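T-lymphoma invasion and metastasis-inducing protein 2 (Mus musculus, PDB 3A8P) activates the GTPase Rac1 by stimulating GDP-GTP exchange and is represented here by its PHCCEx domain, a protein- and membrane-binding module. Local coordinates at residues A[10-15]-A[44-49]; A[75-80]-A[92-97]; A[135-140]-A[203-208]; A[187-192]-A[218-223]. All blocks are in the same frame, centred on the assembly; numbering follows the deposited sequence.

Contact 1: A[10-15]-A[44-49]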
loop_
_atom_site.group_PDB
_atom_site.type_symbol
_atom_site.label_atom_id
_atom_site.label_comp_id
_atom_site.label_asym_id
_atom_site.label_seq_id
_atom_site.Cartn_x
_atom_site.Cartn_y
_atom_site.Cartn_z
ATOM N N VAL A 10 -21.194 9.408 7.787
ATOM C CA VAL A 10 -21.047 9.175 9.257
ATOM C C VAL A 10 -19.597 8.835 9.628
ATOM O O VAL A 10 -18.789 8.472 8.769
ATOM C CB VAL A 10 -21.965 8.021 9.734
ATOM C CG1 VAL A 10 -21.905 7.892 11.248
ATOM C CG2 VAL A 10 -23.391 8.273 9.282
ATOM N N VAL A 11 -19.280 8.960 10.913
ATOM C CA VAL A 11 -17.946 8.676 11.416
ATOM C C VAL A 11 -17.783 7.222 11.838
ATOM O O VAL A 11 -18.529 6.718 12.675
ATOM C CB VAL A 11 -17.610 9.578 12.618
ATOM C CG1 VAL A 11 -16.362 9.070 13.321
ATOM C CG2 VAL A 11 -17.409 11.011 12.142
ATOM N N ARG A 12 -16.792 6.560 11.255
ATOM C CA ARG A 12 -16.501 5.167 11.557
ATOM C C ARG A 12 -15.617 5.085 12.796
ATOM O O ARG A 12 -15.728 4.158 13.595
ATOM C CB ARG A 12 -15.790 4.518 10.361
ATOM C CG ARG A 12 -15.294 3.097 10.605
ATOM C CD ARG A 12 -14.557 2.561 9.385
ATOM N NE ARG A 12 -15.446 2.316 8.250
ATOM C CZ ARG A 12 -16.223 1.243 8.129
ATOM N NH1 ARG A 12 -16.220 0.311 9.074
ATOM N NH2 ARG A 12 -16.999 1.097 7.061
ATOM N N LYS A 13 -14.734 6.062 12.946
ATOM C CA LYS A 13 -13.829 6.097 14.083
ATOM C C LYS A 13 -13.256 7.496 14.234
ATOM O O LYS A 13 -13.171 8.247 13.259
ATOM C CB LYS A 13 -12.684 5.103 13.888
ATOM C CG LYS A 13 -11.907 4.847 15.164
ATOM C CD LYS A 13 -10.781 3.865 14.953
ATOM C CE LYS A 13 -10.236 3.383 16.279
ATOM N NZ LYS A 13 -9.846 4.502 17.174
ATOM N N ALA A 14 -12.857 7.832 15.455
ATOM C CA ALA A 14 -12.297 9.144 15.747
ATOM C C ALA A 14 -11.371 9.055 16.961
ATOM O O ALA A 14 -11.604 8.255 17.861
ATOM C CB ALA A 14 -13.426 10.136 16.015
ATOM N N GLY A 15 -10.320 9.867 16.985
ATOM C CA GLY A 15 -9.412 9.822 18.116
ATOM C C GLY A 15 -8.133 10.586 17.869
ATOM O O GLY A 15 -7.817 10.918 16.726
ATOM N N VAL A 44 -8.377 13.108 14.875
ATOM C CA VAL A 44 -8.695 12.583 13.553
ATOM C C VAL A 44 -10.009 11.814 13.474
ATOM O O VAL A 44 -10.376 11.110 14.403
ATOM C CB VAL A 44 -7.533 11.670 13.066
ATOM C CG1 VAL A 44 -7.878 11.015 11.730
ATOM C CG2 VAL A 44 -6.262 12.488 12.937
ATOM N N THR A 45 -10.723 11.964 12.363
ATOM C CA THR A 45 -11.977 11.237 12.172
ATOM C C THR A 45 -11.966 10.515 10.820
ATOM O O THR A 45 -11.356 10.986 9.860
ATOM C CB THR A 45 -13.206 12.179 12.213
ATOM O OG1 THR A 45 -13.221 13.003 11.039
ATOM C CG2 THR A 45 -13.159 13.067 13.448
ATOM N N LEU A 46 -12.625 9.362 10.763
ATOM C CA LEU A 46 -12.718 8.579 9.537
ATOM C C LEU A 46 -14.176 8.570 9.104
ATOM O O LEU A 46 -15.037 8.004 9.782
ATOM C CB LEU A 46 -12.231 7.140 9.766
ATOM C CG LEU A 46 -12.367 6.140 8.607
ATOM C CD1 LEU A 46 -11.573 6.607 7.386
ATOM C CD2 LEU A 46 -11.867 4.775 9.070
ATOM N N LYS A 47 -14.437 9.213 7.973
ATOM C CA LYS A 47 -15.779 9.325 7.407
ATOM C C LYS A 47 -15.649 8.771 5.990
ATOM O O LYS A 47 -14.944 9.345 5.165
ATOM C CB LYS A 47 -16.178 10.802 7.388
ATOM C CG LYS A 47 -17.655 11.079 7.203
ATOM C CD LYS A 47 -17.957 12.552 7.490
ATOM C CE LYS A 47 -19.442 12.850 7.335
ATOM N NZ LYS A 47 -20.270 11.943 8.184
ATOM N N GLY A 48 -16.329 7.665 5.702
ATOM C CA GLY A 48 -16.181 7.055 4.392
ATOM C C GLY A 48 -14.727 6.606 4.354
ATOM O O GLY A 48 -14.266 5.946 5.285
ATOM N N CYS A 49 -13.993 6.959 3.302
ATOM C CA CYS A 49 -12.579 6.600 3.220
ATOM C C CYS A 49 -11.723 7.841 3.348
ATOM O O CYS A 49 -10.589 7.875 2.871
ATOM C CB CYS A 49 -12.254 5.912 1.899
ATOM S SG CYS A 49 -12.410 4.134 1.969
HETATM O O HOH W 1 -17.884 6.393 7.741
HETATM O O HOH W 2 -15.771 4.752 6.988
#
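R12 and L46 meet near the end of two antiparallel strands of the PH domain, their side chains lying side by side and pointing the same way. R12 CB rests 3.6 Å from L46 O. The next carbon, CG, is anti to the backbone N (chi1 174°) and runs along the leucine branch. R12 CD then makes the tightest touch of the pair, 3.5 Å from L46 CD2. At chi3 the chain bends, and NE gives its hydrogen to a water (2.8 Å from R12 NE) that in turn donates to G48 O. The same methyl, L46 CD2, sits at the edge of the guanidinium, near its plane, and the arginine side chain also touches S121 and A122 of helix 109-130.

Under this side chain backbone bonds join the strands. R12 N donates to L46 O over 2.7 Å, and L46 N donates to K13 O. Further in, G15 and V44 exchange a pair of bonds. Beside them A14 CB lies 3.9 Å from T45 CG2. A second water links V10 O to G48 N.

V44 packs on W115 of the C-terminal PH helix 109-130, and K13 forms a salt bridge with D111 of that helix. The chemistry is therefore graded: direct amide bonds run from R12 to G15, and toward V10 and G48 waters and the aliphatic part of R12 add to them.

Contact 2: A[75-80]-A[92-97]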
loop_
_atom_site.group_PDB
_atom_site.type_symbol
_atom_site.label_atom_id
_atom_site.label_comp_id
_atom_site.label_asym_id
_atom_site.label_seq_id
_atom_site.Cartn_x
_atom_site.Cartn_y
_atom_site.Cartn_z
ATOM N N GLU A 75 -8.752 5.959 -0.142
ATOM C CA GLU A 75 -9.259 4.909 -1.024
ATOM C C GLU A 75 -8.115 3.998 -1.465
ATOM O O GLU A 75 -7.026 4.471 -1.775
ATOM C CB GLU A 75 -9.942 5.512 -2.260
ATOM C CG GLU A 75 -10.196 4.500 -3.371
ATOM C CD GLU A 75 -11.225 4.971 -4.395
ATOM O OE1 GLU A 75 -11.257 6.185 -4.705
ATOM O OE2 GLU A 75 -11.991 4.115 -4.900
ATOM N N ASP A 76 -8.370 2.695 -1.467
ATOM C CA ASP A 76 -7.388 1.693 -1.874
ATOM C C ASP A 76 -6.042 1.749 -1.152
ATOM O O ASP A 76 -5.005 1.452 -1.746
ATOM C CB ASP A 76 -7.149 1.766 -3.391
ATOM C CG ASP A 76 -8.392 1.416 -4.192
ATOM O OD1 ASP A 76 -9.020 0.378 -3.892
ATOM O OD2 ASP A 76 -8.743 2.172 -5.120
ATOM N N SER A 77 -6.056 2.108 0.127
ATOM C CA SER A 77 -4.816 2.185 0.896
ATOM C C SER A 77 -4.463 0.857 1.559
ATOM O O SER A 77 -5.249 -0.083 1.560
ATOM C CB SER A 77 -4.925 3.256 1.992
ATOM O OG SER A 77 -5.031 4.558 1.439
ATOM N N ILE A 78 -3.255 0.804 2.108
ATOM C CA ILE A 78 -2.764 -0.347 2.848
ATOM C C ILE A 78 -2.252 0.248 4.161
ATOM O O ILE A 78 -1.671 1.330 4.170
ATOM C CB ILE A 78 -1.598 -1.066 2.118
ATOM C CG1 ILE A 78 -2.110 -1.723 0.831
ATOM C CG2 ILE A 78 -0.988 -2.120 3.041
ATOM C CD1 ILE A 78 -1.021 -2.366 -0.026
ATOM N N VAL A 79 -2.499 -0.431 5.274
ATOM C CA VAL A 79 -2.041 0.073 6.561
ATOM C C VAL A 79 -1.185 -1.010 7.201
ATOM O O VAL A 79 -1.531 -2.193 7.161
ATOM C CB VAL A 79 -3.233 0.413 7.492
ATOM C CG1 VAL A 79 -2.744 1.248 8.682
ATOM C CG2 VAL A 79 -4.300 1.178 6.716
ATOM N N GLN A 80 -0.060 -0.610 7.777
ATOM C CA GLN A 80 0.849 -1.567 8.405
ATOM C C GLN A 80 1.361 -1.029 9.728
ATOM O O GLN A 80 1.699 0.152 9.835
ATOM C CB GLN A 80 2.057 -1.829 7.491
ATOM C CG GLN A 80 1.759 -2.582 6.191
ATOM C CD GLN A 80 1.300 -4.009 6.435
ATOM O OE1 GLN A 80 0.104 -4.275 6.589
ATOM N NE2 GLN A 80 2.247 -4.931 6.489
ATOM N N PHE A 92 1.858 3.266 13.218
ATOM C CA PHE A 92 1.370 2.506 12.076
ATOM C C PHE A 92 1.601 3.350 10.836
ATOM O O PHE A 92 1.773 4.573 10.925
ATOM C CB PHE A 92 -0.101 2.055 12.189
ATOM C CG PHE A 92 -1.102 3.156 12.391
ATOM C CD1 PHE A 92 -1.439 3.580 13.675
ATOM C CD2 PHE A 92 -1.814 3.673 11.305
ATOM C CE1 PHE A 92 -2.481 4.492 13.879
ATOM C CE2 PHE A 92 -2.855 4.584 11.494
ATOM C CZ PHE A 92 -3.192 4.994 12.785
ATOM N N CYS A 93 1.605 2.694 9.684
ATOM C CA CYS A 93 1.906 3.368 8.438
ATOM C C CYS A 93 0.858 3.190 7.355
ATOM O O CYS A 93 0.474 2.072 7.028
ATOM C CB CYS A 93 3.262 2.854 7.933
ATOM S SG CYS A 93 3.915 3.701 6.485
ATOM N N LEU A 94 0.399 4.304 6.797
ATOM C CA LEU A 94 -0.578 4.246 5.719
ATOM C C LEU A 94 0.050 4.681 4.405
ATOM O O LEU A 94 0.681 5.736 4.324
ATOM C CB LEU A 94 -1.785 5.143 6.005
ATOM C CG LEU A 94 -2.890 5.055 4.937
ATOM C CD1 LEU A 94 -4.247 5.294 5.577
ATOM C CD2 LEU A 94 -2.626 6.061 3.813
ATOM N N SER A 95 -0.104 3.845 3.387
ATOM C CA SER A 95 0.391 4.165 2.057
ATOM C C SER A 95 -0.869 4.207 1.197
ATOM O O SER A 95 -1.633 3.235 1.158
ATOM C CB SER A 95 1.387 3.102 1.551
ATOM O OG SER A 95 0.898 1.783 1.677
ATOM N N ASN A 96 -1.111 5.343 0.546
ATOM C CA ASN A 96 -2.304 5.479 -0.284
ATOM C C ASN A 96 -2.054 4.952 -1.688
ATOM O O ASN A 96 -1.034 4.318 -1.948
ATOM C CB ASN A 96 -2.769 6.943 -0.356
ATOM C CG ASN A 96 -1.704 7.874 -0.909
ATOM O OD1 ASN A 96 -0.926 7.500 -1.784
ATOM N ND2 ASN A 96 -1.674 9.101 -0.406
ATOM N N SER A 97 -2.998 5.216 -2.583
ATOM C CA SER A 97 -2.907 4.772 -3.963
ATOM C C SER A 97 -2.242 5.789 -4.889
ATOM O O SER A 97 -2.309 5.644 -6.108
ATOM C CB SER A 97 -4.311 4.471 -4.496
ATOM O OG SER A 97 -5.127 5.626 -4.419
HETATM O O HOH W 3 -5.733 6.773 -1.888
HETATM O O HOH W 4 1.130 0.661 4.372
#
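V79 and F92 lie side by side on the packed face of this antiparallel hairpin, V79 CG1 standing 3.7 Å from F92 CD2. The valine branch gets there because CG1 is anti to the backbone N (chi1 -166°). On the same face L94 CD1 reaches V79 CG2 more loosely, at 4.3 Å. L94 CD2 touches S77 OG at 3.7 Å, and that hydroxyl is bonded to A74 O. An alanine in place of L94 would probably open a gap beside S77 and V79 and leave V79 CG2 with a poorer apolar neighbour. Helix 109-130 covers this side through V116 and I119, which touch V79.

In the backbone ladder I78 N and S95 O, then S95 N and I78 O, are each 3.1 Å apart, and Q80 and C93 also exchange a pair of bonds. On the other face a water donates to C93 O, 3.1 Å away, and also bonds to S95 OG, whose protein partner is H240.

Beyond the strands the contact loosens. D76 CB and S97 CB only approach to 4.1 Å, and a water bridges the backbone, donating to E75 O and accepting from S97 N. The hairpin thus turns an apolar face to the PH helix; its other face mixes I78 and C93 with S95, and S95 there and D76 at the open end, where the strands part, reach H240 and R197 of the CC-Ex helices.

Contact 3: A[135-140]-A[203-208]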
loop_
_atom_site.group_PDB
_atom_site.type_symbol
_atom_site.label_atom_id
_atom_site.label_comp_id
_atom_site.label_asym_id
_atom_site.label_seq_id
_atom_site.Cartn_x
_atom_site.Cartn_y
_atom_site.Cartn_z
ATOM N N ASP A 135 -21.746 -8.169 -1.158
ATOM C CA ASP A 135 -21.072 -9.232 -0.413
ATOM C C ASP A 135 -19.564 -8.965 -0.548
ATOM O O ASP A 135 -18.894 -9.556 -1.391
ATOM C CB ASP A 135 -21.416 -10.595 -1.011
ATOM C CG ASP A 135 -20.976 -11.746 -0.133
ATOM O OD1 ASP A 135 -20.130 -11.541 0.764
ATOM O OD2 ASP A 135 -21.470 -12.870 -0.345
ATOM N N THR A 136 -19.052 -8.063 0.283
ATOM C CA THR A 136 -17.644 -7.670 0.261
ATOM C C THR A 136 -16.655 -8.828 0.371
ATOM O O THR A 136 -15.727 -8.934 -0.425
ATOM C CB THR A 136 -17.348 -6.665 1.391
ATOM O OG1 THR A 136 -18.357 -5.647 1.391
ATOM C CG2 THR A 136 -15.974 -6.013 1.188
ATOM N N VAL A 137 -16.854 -9.694 1.360
ATOM C CA VAL A 137 -15.970 -10.832 1.568
ATOM C C VAL A 137 -15.840 -11.718 0.333
ATOM O O VAL A 137 -14.744 -12.162 -0.003
ATOM C CB VAL A 137 -16.456 -11.682 2.761
ATOM C CG1 VAL A 137 -15.705 -13.008 2.815
ATOM C CG2 VAL A 137 -16.251 -10.895 4.057
ATOM N N ARG A 138 -16.959 -11.975 -0.338
ATOM C CA ARG A 138 -16.962 -12.812 -1.536
ATOM C C ARG A 138 -16.207 -12.139 -2.676
ATOM O O ARG A 138 -15.510 -12.803 -3.436
ATOM C CB ARG A 138 -18.396 -13.100 -1.981
ATOM C CG ARG A 138 -18.497 -14.051 -3.157
ATOM C CD ARG A 138 -19.942 -14.169 -3.617
ATOM N NE ARG A 138 -20.124 -15.221 -4.614
ATOM C CZ ARG A 138 -21.273 -15.471 -5.234
ATOM N NH1 ARG A 138 -22.349 -14.742 -4.963
ATOM N NH2 ARG A 138 -21.349 -16.454 -6.122
ATOM N N LEU A 139 -16.363 -10.825 -2.803
ATOM C CA LEU A 139 -15.668 -10.084 -3.847
ATOM C C LEU A 139 -14.155 -10.159 -3.590
ATOM O O LEU A 139 -13.372 -10.413 -4.503
ATOM C CB LEU A 139 -16.129 -8.622 -3.861
ATOM C CG LEU A 139 -15.284 -7.649 -4.701
ATOM C CD1 LEU A 139 -15.286 -8.080 -6.166
ATOM C CD2 LEU A 139 -15.828 -6.237 -4.553
ATOM N N LEU A 140 -13.757 -9.958 -2.336
ATOM C CA LEU A 140 -12.351 -10.001 -1.957
ATOM C C LEU A 140 -11.735 -11.363 -2.241
ATOM O O LEU A 140 -10.629 -11.452 -2.777
ATOM C CB LEU A 140 -12.186 -9.665 -0.474
ATOM C CG LEU A 140 -12.586 -8.253 -0.056
ATOM C CD1 LEU A 140 -12.297 -8.073 1.437
ATOM C CD2 LEU A 140 -11.822 -7.232 -0.876
ATOM N N ALA A 203 -8.676 -9.840 6.154
ATOM C CA ALA A 203 -8.300 -10.093 7.532
ATOM C C ALA A 203 -8.972 -9.098 8.464
ATOM O O ALA A 203 -9.459 -9.477 9.527
ATOM C CB ALA A 203 -6.789 -10.027 7.693
ATOM N N SER A 204 -9.010 -7.831 8.063
ATOM C CA SER A 204 -9.621 -6.813 8.898
ATOM C C SER A 204 -11.126 -6.975 9.028
ATOM O O SER A 204 -11.696 -6.618 10.051
ATOM C CB SER A 204 -9.280 -5.409 8.383
ATOM O OG SER A 204 -7.958 -5.043 8.766
ATOM N N LEU A 205 -11.775 -7.512 7.998
ATOM C CA LEU A 205 -13.217 -7.717 8.060
ATOM C C LEU A 205 -13.584 -8.980 8.839
ATOM O O LEU A 205 -14.677 -9.068 9.394
ATOM C CB LEU A 205 -13.819 -7.824 6.657
ATOM C CG LEU A 205 -14.004 -6.566 5.808
ATOM C CD1 LEU A 205 -14.744 -6.938 4.538
ATOM C CD2 LEU A 205 -14.785 -5.518 6.582
ATOM N N GLN A 206 -12.675 -9.951 8.889
ATOM C CA GLN A 206 -12.945 -11.212 9.578
ATOM C C GLN A 206 -12.236 -11.393 10.920
ATOM O O GLN A 206 -12.314 -12.463 11.521
ATOM C CB GLN A 206 -12.578 -12.381 8.663
ATOM C CG GLN A 206 -13.291 -12.375 7.321
ATOM C CD GLN A 206 -12.863 -13.533 6.436
ATOM O OE1 GLN A 206 -11.677 -13.709 6.159
ATOM N NE2 GLN A 206 -13.829 -14.330 5.990
ATOM N N GLY A 207 -11.544 -10.360 11.386
ATOM C CA GLY A 207 -10.844 -10.454 12.656
ATOM C C GLY A 207 -9.625 -11.366 12.663
ATOM O O GLY A 207 -9.176 -11.797 13.730
ATOM N N GLY A 208 -9.075 -11.659 11.488
ATOM C CA GLY A 208 -7.909 -12.524 11.428
ATOM C C GLY A 208 -6.591 -11.766 11.430
ATOM O O GLY A 208 -6.578 -10.536 11.407
#
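T136 and L205 carry the apolar part of this contact, crossing at about a right angle where two helix ends come together. The methyl does the touching: T136 CG2, anti to the backbone N, lies 3.7 Å from L205 CD1. L140 comes to that same leucine methyl, also roughly at right angles, with L140 CD1 4.1 Å from L205 CD1. V137 CG2 adds a more distant touch on L205 CD1. One branch tip thus gathers three side chains from the first turn or so of helix 136-165.

The other kind of meeting is between a polar tip and a hydrocarbon. Q206, extended beyond CG, brings its amide obliquely across V137, with Q206 NE2 3.9 Å from V137 CG1.

The caps are made within each helix end. D135 is the N-cap of helix 136-165, its OD1 accepting a long, weak bond of 3.4 Å from R138 N. At the C-terminal end of helix 171-206, G208 N bonds to A203 O, and G207 leaves helical geometry with a positive phi.

Around the contact, T136 and L205 both touch helix 109-130, at A124 and A128 and at S121. L140 packs on M198, Y201 and L202, so three helices meet here: the start of 136-165, the end of 171-206 and the PH helix.

Contact 4: A[187-192]-A[218-223]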
loop_
_atom_site.group_PDB
_atom_site.type_symbol
_atom_site.label_atom_id
_atom_site.label_comp_id
_atom_site.label_asym_id
_atom_site.label_seq_id
_atom_site.Cartn_x
_atom_site.Cartn_y
_atom_site.Cartn_z
ATOM N N ASN A 187 4.338 -5.947 -13.748
ATOM C CA ASN A 187 2.949 -6.397 -13.637
ATOM C C ASN A 187 2.823 -7.388 -12.474
ATOM O O ASN A 187 1.833 -7.387 -11.742
ATOM C CB ASN A 187 2.483 -7.089 -14.924
ATOM C CG ASN A 187 2.358 -6.135 -16.092
ATOM O OD1 ASN A 187 2.396 -4.920 -15.928
ATOM N ND2 ASN A 187 2.191 -6.690 -17.284
ATOM N N LEU A 188 3.833 -8.233 -12.306
ATOM C CA LEU A 188 3.824 -9.225 -11.233
ATOM C C LEU A 188 3.903 -8.596 -9.842
ATOM O O LEU A 188 3.287 -9.083 -8.897
ATOM C CB LEU A 188 4.970 -10.218 -11.426
ATOM C CG LEU A 188 4.764 -11.201 -12.583
ATOM C CD1 LEU A 188 6.059 -11.942 -12.883
ATOM C CD2 LEU A 188 3.658 -12.183 -12.212
ATOM N N GLU A 189 4.667 -7.517 -9.716
ATOM C CA GLU A 189 4.796 -6.841 -8.429
ATOM C C GLU A 189 3.450 -6.221 -8.057
ATOM O O GLU A 189 3.030 -6.269 -6.905
ATOM C CB GLU A 189 5.880 -5.764 -8.508
ATOM C CG GLU A 189 7.273 -6.339 -8.715
ATOM C CD GLU A 189 8.339 -5.261 -8.837
ATOM O OE1 GLU A 189 8.216 -4.402 -9.739
ATOM O OE2 GLU A 189 9.297 -5.275 -8.032
ATOM N N LYS A 190 2.784 -5.644 -9.051
ATOM C CA LYS A 190 1.478 -5.032 -8.867
ATOM C C LYS A 190 0.470 -6.111 -8.446
ATOM O O LYS A 190 -0.313 -5.900 -7.513
ATOM C CB LYS A 190 1.046 -4.365 -10.181
ATOM C CG LYS A 190 -0.372 -3.785 -10.228
ATOM C CD LYS A 190 -0.551 -2.604 -9.290
ATOM C CE LYS A 190 -1.682 -1.686 -9.754
ATOM N NZ LYS A 190 -2.965 -2.412 -9.987
ATOM N N PHE A 191 0.485 -7.266 -9.113
ATOM C CA PHE A 191 -0.460 -8.322 -8.750
ATOM C C PHE A 191 -0.226 -8.768 -7.316
ATOM O O PHE A 191 -1.179 -8.971 -6.567
ATOM C CB PHE A 191 -0.361 -9.532 -9.692
ATOM C CG PHE A 191 -0.782 -9.233 -11.110
ATOM C CD1 PHE A 191 -1.823 -8.345 -11.372
ATOM C CD2 PHE A 191 -0.131 -9.835 -12.184
ATOM C CE1 PHE A 191 -2.211 -8.055 -12.693
ATOM C CE2 PHE A 191 -0.507 -9.557 -13.506
ATOM C CZ PHE A 191 -1.547 -8.666 -13.760
ATOM N N HIS A 192 1.042 -8.918 -6.942
ATOM C CA HIS A 192 1.399 -9.319 -5.585
ATOM C C HIS A 192 0.964 -8.241 -4.597
ATOM O O HIS A 192 0.542 -8.550 -3.484
ATOM C CB HIS A 192 2.914 -9.524 -5.463
ATOM C CG HIS A 192 3.386 -10.855 -5.953
ATOM N ND1 HIS A 192 3.191 -12.020 -5.244
ATOM C CD2 HIS A 192 4.048 -11.208 -7.082
ATOM C CE1 HIS A 192 3.714 -13.032 -5.910
ATOM N NE2 HIS A 192 4.241 -12.567 -7.029
ATOM N N ALA A 218 9.263 -10.442 -0.533
ATOM C CA ALA A 218 10.022 -11.465 -1.223
ATOM C C ALA A 218 9.768 -11.377 -2.725
ATOM O O ALA A 218 10.494 -11.969 -3.514
ATOM C CB ALA A 218 9.623 -12.838 -0.709
ATOM N N ALA A 219 8.736 -10.630 -3.108
ATOM C CA ALA A 219 8.360 -10.467 -4.512
ATOM C C ALA A 219 8.948 -9.200 -5.144
ATOM O O ALA A 219 8.802 -8.964 -6.348
ATOM C CB ALA A 219 6.835 -10.450 -4.632
ATOM N N THR A 220 9.604 -8.383 -4.334
ATOM C CA THR A 220 10.210 -7.155 -4.835
ATOM C C THR A 220 11.365 -7.531 -5.764
ATOM O O THR A 220 12.215 -8.342 -5.409
ATOM C CB THR A 220 10.737 -6.280 -3.673
ATOM O OG1 THR A 220 9.743 -6.206 -2.641
ATOM C CG2 THR A 220 11.025 -4.866 -4.158
ATOM N N SER A 221 11.373 -6.965 -6.966
ATOM C CA SER A 221 12.435 -7.255 -7.930
ATOM C C SER A 221 13.724 -6.574 -7.468
ATOM O O SER A 221 13.688 -5.671 -6.623
ATOM C CB SER A 221 12.061 -6.709 -9.308
ATOM O OG SER A 221 12.150 -5.294 -9.312
ATOM N N ARG A 222 14.858 -6.994 -8.021
ATOM C CA ARG A 222 16.136 -6.379 -7.658
ATOM C C ARG A 222 16.085 -4.882 -7.954
ATOM O O ARG A 222 16.445 -4.062 -7.113
ATOM C CB ARG A 222 17.291 -7.012 -8.436
ATOM C CG ARG A 222 17.693 -8.396 -7.963
ATOM C CD ARG A 222 19.058 -8.752 -8.536
ATOM N NE ARG A 222 20.019 -7.674 -8.289
ATOM C CZ ARG A 222 20.623 -7.447 -7.125
ATOM N NH1 ARG A 222 20.383 -8.229 -6.076
ATOM N NH2 ARG A 222 21.468 -6.429 -7.006
ATOM N N PRO A 223 15.632 -4.504 -9.163
ATOM C CA PRO A 223 15.564 -3.078 -9.484
ATOM C C PRO A 223 14.720 -2.334 -8.449
ATOM O O PRO A 223 15.090 -1.255 -7.997
ATOM C CB PRO A 223 14.927 -3.067 -10.872
ATOM C CG PRO A 223 15.411 -4.342 -11.469
ATOM C CD PRO A 223 15.245 -5.321 -10.326
HETATM O O HOH W 5 10.651 -4.307 -11.272
#
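E189 reaches from its helix to S221, where the backbone N donates to E189 OE2 over 2.9 Å. The bond is nearly straight, 169° at the hydrogen, and it meets the anti side of the oxygen, 29° out of the carboxylate plane. The same carboxylate has two more direct partners: OE1 forms a salt bridge with R246, and OE2 also bonds S224 OG. One turn along, A219 CB sits over one face of the H192 ring in a CH-pi contact, 3.8 Å from the centroid. The closest ring atom to that methyl is H192 CG, at 3.7 Å.

A second layer adds to this. E189 OE1 accepts from a water, 2.9 Å away, and that water takes the hydrogen of S221 OG. With OE1 and OE2 both gripped, the carboxylate is held against rotation, and the arginine together with the start of helix 222-231 would be expected to favour its negative charge. A glutamine in place of E189 would probably leave R246 without its negative mate and hold the S221 N-H less firmly.

S221 itself is placed by helix 222-231, for its OG accepts from S224 N. F239 of the following helix 236-245 touches both E189 and T220. The arrangement is an N-cap: a serine closes the first turn of a helix, and its own N-H is received by a glutamate from helix 171-206 of the CC-Ex region, part of which is predicted to form a coiled coil.

Along the chain contact 1 closes first, then contact 2, both within the PH domain and both on its antiparallel sheet; their centres are about 15 Å apart and they touch at C49 and E75. Contacts 3 and 4 follow, their segments alternating, and share helix 171-206: contact 3 lies at its C-terminal end and contact 4 farther back, about 24 Å away between centres. Contacts 1 and 4 are the farthest apart, about 33 Å between centres and on opposite sides of the chain's centre. Contact 2 lies about 17 Å from contact 3 and about 18 Å from contact 4 between centres, and its strands touch helices 171-206 and 236-245, consistent with PH and CC-Ex forming a single module.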